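Local structure of esterase A (Caulobacter crescentus, 5GKV) at residues D212-H215 / D216-A219; E232-P235 / A236-A239. The protein probably hydrolyses ester substrates, as an esterase homologous to penicillin-binding proteins and built on the serine beta-lactamase fold. All coordinates share one frame; numbering follows the deposited sequence.

Contact 1 of 2, residues D212-H215 / D216-A219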
ATOM      1  N   ASP A 212       2.918  19.860  -7.785  1.00 22.82           N
ATOM      2  CA  ASP A 212       2.600  20.075  -9.196  1.00 24.06           C
ATOM      3  C   ASP A 212       3.804  19.872 -10.110  1.00 20.51           C
ATOM      4  O   ASP A 212       3.637  19.427 -11.255  1.00 24.82           O
ATOM      5  CB  ASP A 212       2.063  21.494  -9.427  1.00 28.70           C
ATOM      6  CG  ASP A 212       0.602  21.661  -9.033  1.00 35.08           C
ATOM      7  OD1 ASP A 212       0.101  20.888  -8.200  1.00 37.76           O
ATOM      8  OD2 ASP A 212      -0.045  22.593  -9.560  1.00 37.40           O
ATOM      9  N   SER A 213       5.013  20.218  -9.646  1.00 19.70           N
ATOM     10  CA  SER A 213       6.206  20.121 -10.494  1.00 23.10           C
ATOM     11  C   SER A 213       6.491  18.692 -10.953  1.00 24.65           C
ATOM     12  O   SER A 213       7.222  18.493 -11.939  1.00 20.33           O
ATOM     13  CB  SER A 213       7.423  20.648  -9.747  1.00 20.27           C
ATOM     14  OG  SER A 213       7.623  19.897  -8.561  1.00 24.71           O
ATOM     15  N   GLU A 214       5.946  17.699 -10.253  1.00 19.08           N
ATOM     16  CA  GLU A 214       6.122  16.293 -10.601  1.00 21.16           C
ATOM     17  C   GLU A 214       4.986  15.730 -11.450  1.00 24.40           C
ATOM     18  O   GLU A 214       5.070  14.570 -11.876  1.00 21.03           O
ATOM     19  CB  GLU A 214       6.245  15.451  -9.324  1.00 20.50           C
ATOM     20  CG  GLU A 214       7.243  15.987  -8.316  1.00 22.23           C
ATOM     21  CD  GLU A 214       8.561  16.354  -8.956  1.00 26.47           C
ATOM     22  OE1 GLU A 214       9.191  15.475  -9.593  1.00 22.31           O
ATOM     23  OE2 GLU A 214       8.967  17.528  -8.829  1.00 28.88           O
ATOM     24  N   HIS A 215       3.928  16.503 -11.701  1.00 20.91           N
ATOM     25  CA  HIS A 215       2.732  15.906 -12.297  1.00 20.27           C
ATOM     26  C   HIS A 215       2.954  15.468 -13.739  1.00 23.34           C
ATOM     27  O   HIS A 215       2.311  14.518 -14.192  1.00 21.88           O
ATOM     28  CB  HIS A 215       1.552  16.869 -12.227  1.00 21.60           C
ATOM     29  CG  HIS A 215       0.991  17.026 -10.849  1.00 25.50           C
ATOM     30  ND1 HIS A 215      -0.209  17.656 -10.599  1.00 27.66           N
ATOM     31  CD2 HIS A 215       1.475  16.646  -9.642  1.00 22.48           C
ATOM     32  CE1 HIS A 215      -0.439  17.660  -9.298  1.00 27.86           C
ATOM     33  NE2 HIS A 215       0.566  17.048  -8.695  1.00 24.55           N
ATOM     34  N   ASP A 216       3.868  16.119 -14.466  1.00 21.92           N
ATOM     35  CA  ASP A 216       4.039  15.800 -15.881  1.00 22.84           C
ATOM     36  C   ASP A 216       4.654  14.428 -16.111  1.00 25.67           C
ATOM     37  O   ASP A 216       4.534  13.898 -17.222  1.00 28.09           O
ATOM     38  CB  ASP A 216       4.887  16.864 -16.590  1.00 26.91           C
ATOM     39  CG  ASP A 216       4.144  18.191 -16.759  1.00 46.27           C
ATOM     40  OD1 ASP A 216       4.805  19.209 -17.095  1.00 52.62           O
ATOM     41  OD2 ASP A 216       2.902  18.212 -16.553  1.00 52.83           O
ATOM     42  N   ARG A 217       5.306  13.832 -15.109  1.00 18.97           N
ATOM     43  CA  ARG A 217       5.863  12.491 -15.285  1.00 19.87           C
ATOM     44  C   ARG A 217       4.988  11.404 -14.664  1.00 15.85           C
ATOM     45  O   ARG A 217       5.433  10.255 -14.536  1.00 14.84           O
ATOM     46  CB  ARG A 217       7.291  12.425 -14.732  1.00 21.41           C
ATOM     47  CG  ARG A 217       7.439  12.624 -13.229  1.00 18.11           C
ATOM     48  CD  ARG A 217       8.890  13.036 -12.900  1.00 17.44           C
ATOM     49  NE  ARG A 217       9.135  13.206 -11.468  1.00 17.11           N
ATOM     50  CZ  ARG A 217       9.578  12.242 -10.663  1.00 20.85           C
ATOM     51  NH1 ARG A 217       9.819  11.027 -11.144  1.00 17.47           N
ATOM     52  NH2 ARG A 217       9.786  12.487  -9.377  1.00 20.84           N
ATOM     53  N   VAL A 218       3.761  11.742 -14.286  1.00 17.63           N
ATOM     54  CA  VAL A 218       2.811  10.770 -13.758  1.00 13.99           C
ATOM     55  C   VAL A 218       2.127  10.056 -14.920  1.00 17.24           C
ATOM     56  O   VAL A 218       1.604  10.700 -15.838  1.00 15.95           O
ATOM     57  CB  VAL A 218       1.785  11.458 -12.848  1.00 15.68           C
ATOM     58  CG1 VAL A 218       0.640  10.484 -12.505  1.00 17.74           C
ATOM     59  CG2 VAL A 218       2.463  11.944 -11.590  1.00 18.66           C
ATOM     60  N   ALA A 219       2.110   8.724 -14.871  1.00 17.27           N
ATOM     61  CA  ALA A 219       1.533   7.932 -15.949  1.00 17.69           C
ATOM     62  C   ALA A 219       0.023   8.096 -16.000  1.00 17.72           C
ATOM     63  O   ALA A 219      -0.632   8.232 -14.969  1.00 15.75           O
ATOM     64  CB  ALA A 219       1.875   6.454 -15.748  1.00 13.62           C
TER
HETATM   65  O   HOH W   1       4.465  18.996 -13.823  1.00 31.39           O
HETATM   66  O   HOH W   2       1.111  13.210 -16.506  1.00 29.99           O
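Glu214 and Arg217 join side chains across a short run of consecutive turns, and the backbone turns around them are held by bonds of their own, one of them through a water. At the start of the run, Asp212 offers its carbonyl to His215 N, closing the first turn. The same O accepts a hydrogen bond from a water, 2.7 Å from Asp212 O, that in turn accepts from Asp216 N; the water thus fills in for the i to i+4 bond of a regular helix. Ser213 sends OG to Glu214 OE2, 2.7 Å away, meeting it on its anti side, somewhat out of the carboxylate plane, which helps hold the carboxylate in place. Glu214 is the acid of a salt bridge: its chain folds at chi2 (-47°), bringing OE1 round to the guanidinium. Arg217 grips that one oxygen side-on, with NE 2.9 Å and NH2 3.1 Å from Glu214 OE1. The oxygen lies in the guanidinium plane, while the carboxylate is turned 78° to it, and the two nitrogens arrive from opposite faces of the carboxylate. Arginine suits the place because its other nitrogen, NH1, can still bond Asp205 and the carbonyl of Asp73. The backbone N of Arg217 adds a weak bond to Glu214 O. His215 lays one ring face over Asp212 CA and bonds Leu210 O through NE2. His215 O receives Val218 N at 3.1 Å, the donor standing well above the carbonyl plane, and Val218 CG2 packs 3.7 Å from Glu214 O. These turns form a surface loop that follows strand 206-208, where Trp207 touches both Glu214 and Arg217. On another flank helix 253-258 meets His215 and Val218, and its Arg258 pairs with Asp212, while backbone bonds to Leu75 join Arg217 and Ala219 to a neighbouring loop.

Contact 2 of 2, residues E232-P235 / A236-A239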
ATOM      1  N   GLU A 232     -20.196 -11.781  -0.714  1.00 38.40           N
ATOM      2  CA  GLU A 232     -21.559 -11.456  -0.334  1.00 41.92           C
ATOM      3  C   GLU A 232     -21.626 -10.026   0.184  1.00 34.61           C
ATOM      4  O   GLU A 232     -20.723  -9.550   0.878  1.00 29.15           O
ATOM      5  CB  GLU A 232     -22.081 -12.436   0.719  1.00 39.84           C
ATOM      6  CG  GLU A 232     -21.902 -13.923   0.347  1.00 45.43           C
ATOM      7  CD  GLU A 232     -22.601 -14.324  -0.964  1.00 55.91           C
ATOM      8  OE1 GLU A 232     -22.362 -15.463  -1.445  1.00 57.16           O
ATOM      9  OE2 GLU A 232     -23.378 -13.503  -1.509  1.00 54.66           O
ATOM     10  N   ILE A 233     -22.692  -9.334  -0.199  1.00 31.38           N
ATOM     11  CA  ILE A 233     -22.931  -7.978   0.262  1.00 35.29           C
ATOM     12  C   ILE A 233     -23.215  -7.988   1.761  1.00 33.02           C
ATOM     13  O   ILE A 233     -23.856  -8.909   2.290  1.00 28.18           O
ATOM     14  CB  ILE A 233     -24.088  -7.370  -0.550  1.00 41.03           C
ATOM     15  CG1 ILE A 233     -23.735  -7.356  -2.050  1.00 43.39           C
ATOM     16  CG2 ILE A 233     -24.457  -5.989  -0.047  1.00 38.93           C
ATOM     17  CD1 ILE A 233     -22.440  -6.603  -2.421  1.00 42.46           C
ATOM     18  N   ASN A 234     -22.682  -6.994   2.458  1.00 29.07           N
ATOM     19  CA  ASN A 234     -22.925  -6.777   3.876  1.00 22.23           C
ATOM     20  C   ASN A 234     -22.668  -5.300   4.133  1.00 24.43           C
ATOM     21  O   ASN A 234     -22.162  -4.593   3.250  1.00 25.01           O
ATOM     22  CB  ASN A 234     -22.041  -7.692   4.744  1.00 24.94           C
ATOM     23  CG  ASN A 234     -20.544  -7.424   4.581  1.00 24.16           C
ATOM     24  OD1 ASN A 234     -20.090  -6.296   4.723  1.00 20.71           O
ATOM     25  ND2 ASN A 234     -19.772  -8.477   4.294  1.00 20.46           N
ATOM     26  N   PRO A 235     -23.043  -4.783   5.311  1.00 21.57           N
ATOM     27  CA  PRO A 235     -22.936  -3.324   5.496  1.00 23.48           C
ATOM     28  C   PRO A 235     -21.508  -2.787   5.366  1.00 19.87           C
ATOM     29  O   PRO A 235     -21.331  -1.627   4.969  1.00 21.47           O
ATOM     30  CB  PRO A 235     -23.506  -3.104   6.901  1.00 21.11           C
ATOM     31  CG  PRO A 235     -24.490  -4.278   7.074  1.00 21.98           C
ATOM     32  CD  PRO A 235     -23.793  -5.425   6.418  1.00 25.99           C
ATOM     33  N   ALA A 236     -20.497  -3.604   5.667  1.00 17.98           N
ATOM     34  CA  ALA A 236     -19.108  -3.151   5.595  1.00 19.86           C
ATOM     35  C   ALA A 236     -18.648  -3.019   4.150  1.00 20.96           C
ATOM     36  O   ALA A 236     -18.096  -1.985   3.759  1.00 19.32           O
ATOM     37  CB  ALA A 236     -18.198  -4.113   6.366  1.00 19.05           C
ATOM     38  N   VAL A 237     -18.865  -4.055   3.336  1.00 20.08           N
ATOM     39  CA  VAL A 237     -18.463  -3.941   1.933  1.00 21.24           C
ATOM     40  C   VAL A 237     -19.302  -2.876   1.236  1.00 21.90           C
ATOM     41  O   VAL A 237     -18.784  -2.098   0.431  1.00 17.98           O
ATOM     42  CB  VAL A 237     -18.530  -5.312   1.219  1.00 25.60           C
ATOM     43  CG1 VAL A 237     -19.941  -5.793   1.089  1.00 26.52           C
ATOM     44  CG2 VAL A 237     -17.853  -5.253  -0.173  1.00 28.39           C
ATOM     45  N   GLU A 238     -20.593  -2.780   1.583  1.00 22.76           N
ATOM     46  CA  GLU A 238     -21.455  -1.733   1.033  1.00 24.24           C
ATOM     47  C   GLU A 238     -20.883  -0.342   1.288  1.00 24.56           C
ATOM     48  O   GLU A 238     -20.740   0.466   0.360  1.00 24.61           O
ATOM     49  CB  GLU A 238     -22.850  -1.817   1.647  1.00 26.04           C
ATOM     50  CG  GLU A 238     -23.747  -2.865   1.066  1.00 40.91           C
ATOM     51  CD  GLU A 238     -24.722  -2.283   0.061  1.00 54.40           C
ATOM     52  OE1 GLU A 238     -25.245  -3.067  -0.761  1.00 65.18           O
ATOM     53  OE2 GLU A 238     -24.953  -1.049   0.097  1.00 54.91           O
ATOM     54  N   ALA A 239     -20.583  -0.036   2.554  1.00 20.08           N
ATOM     55  CA  ALA A 239     -20.052   1.281   2.890  1.00 20.95           C
ATOM     56  C   ALA A 239     -18.667   1.490   2.281  1.00 21.03           C
ATOM     57  O   ALA A 239     -18.338   2.601   1.837  1.00 23.63           O
ATOM     58  CB  ALA A 239     -20.010   1.460   4.407  1.00 21.95           C
TER
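Asn234 caps helix 235-241, and its side chain crosses that of Val237 at about a right angle. From CB the chain turns to place CG between the backbone N and the carbonyl carbon (chi1 63°), folding the amide back over the first helical turn. CG comes to 3.9 Å from Val237 CG1. Beyond it, OD1 receives Val237 N at 2.9 Å in a nearly straight bond (167°), the donor tilted from the carbonyl plane; Ala236 N also bonds OD1, but weakly. The other tip atom, ND2, donates to the carbonyl of Leu310, which, with the bonds to OD1, helps fix the rotation of the amide. Asparagine suits an N-cap because its short chain brings an acceptor to these amides, and Pro235 suits the next position because it has no amide hydrogen there to satisfy. Regular helical bonding then begins, Asn234 O receiving Glu238 N at 2.9 Å and Pro235 O receiving Ala239 N. Just before the cap, Ile233 CG2 lies 3.4 Å from Glu238 CG, the two side chains crossing. Chemically, a neutral amide thus serves both roles: its oxygen accepts at the helix start, where the dipole would probably reinforce the bond, while its nitrogen donates to another loop.

How the contacts relate
Both contacts belong to the long connection that leaves strand 206-208 and ends in helix 235-241. Following the chain from the N terminus, contact 1 comes first, closing a local run of turns soon after that strand; contact 2 opens later, where the connection enters the helix. They lie in series, neither nesting nor crossing, with centres about 35 Å apart and nearest atoms about 25 Å apart. Contact 1 ties the beginning of the connection to strand 206-208, helix 253-258 and the loop carrying Asp73 and Leu75. Contact 2 anchors its far end beside loops that include Phe161, Leu310 and Val311. The two ends of the connection are thus held to different neighbours.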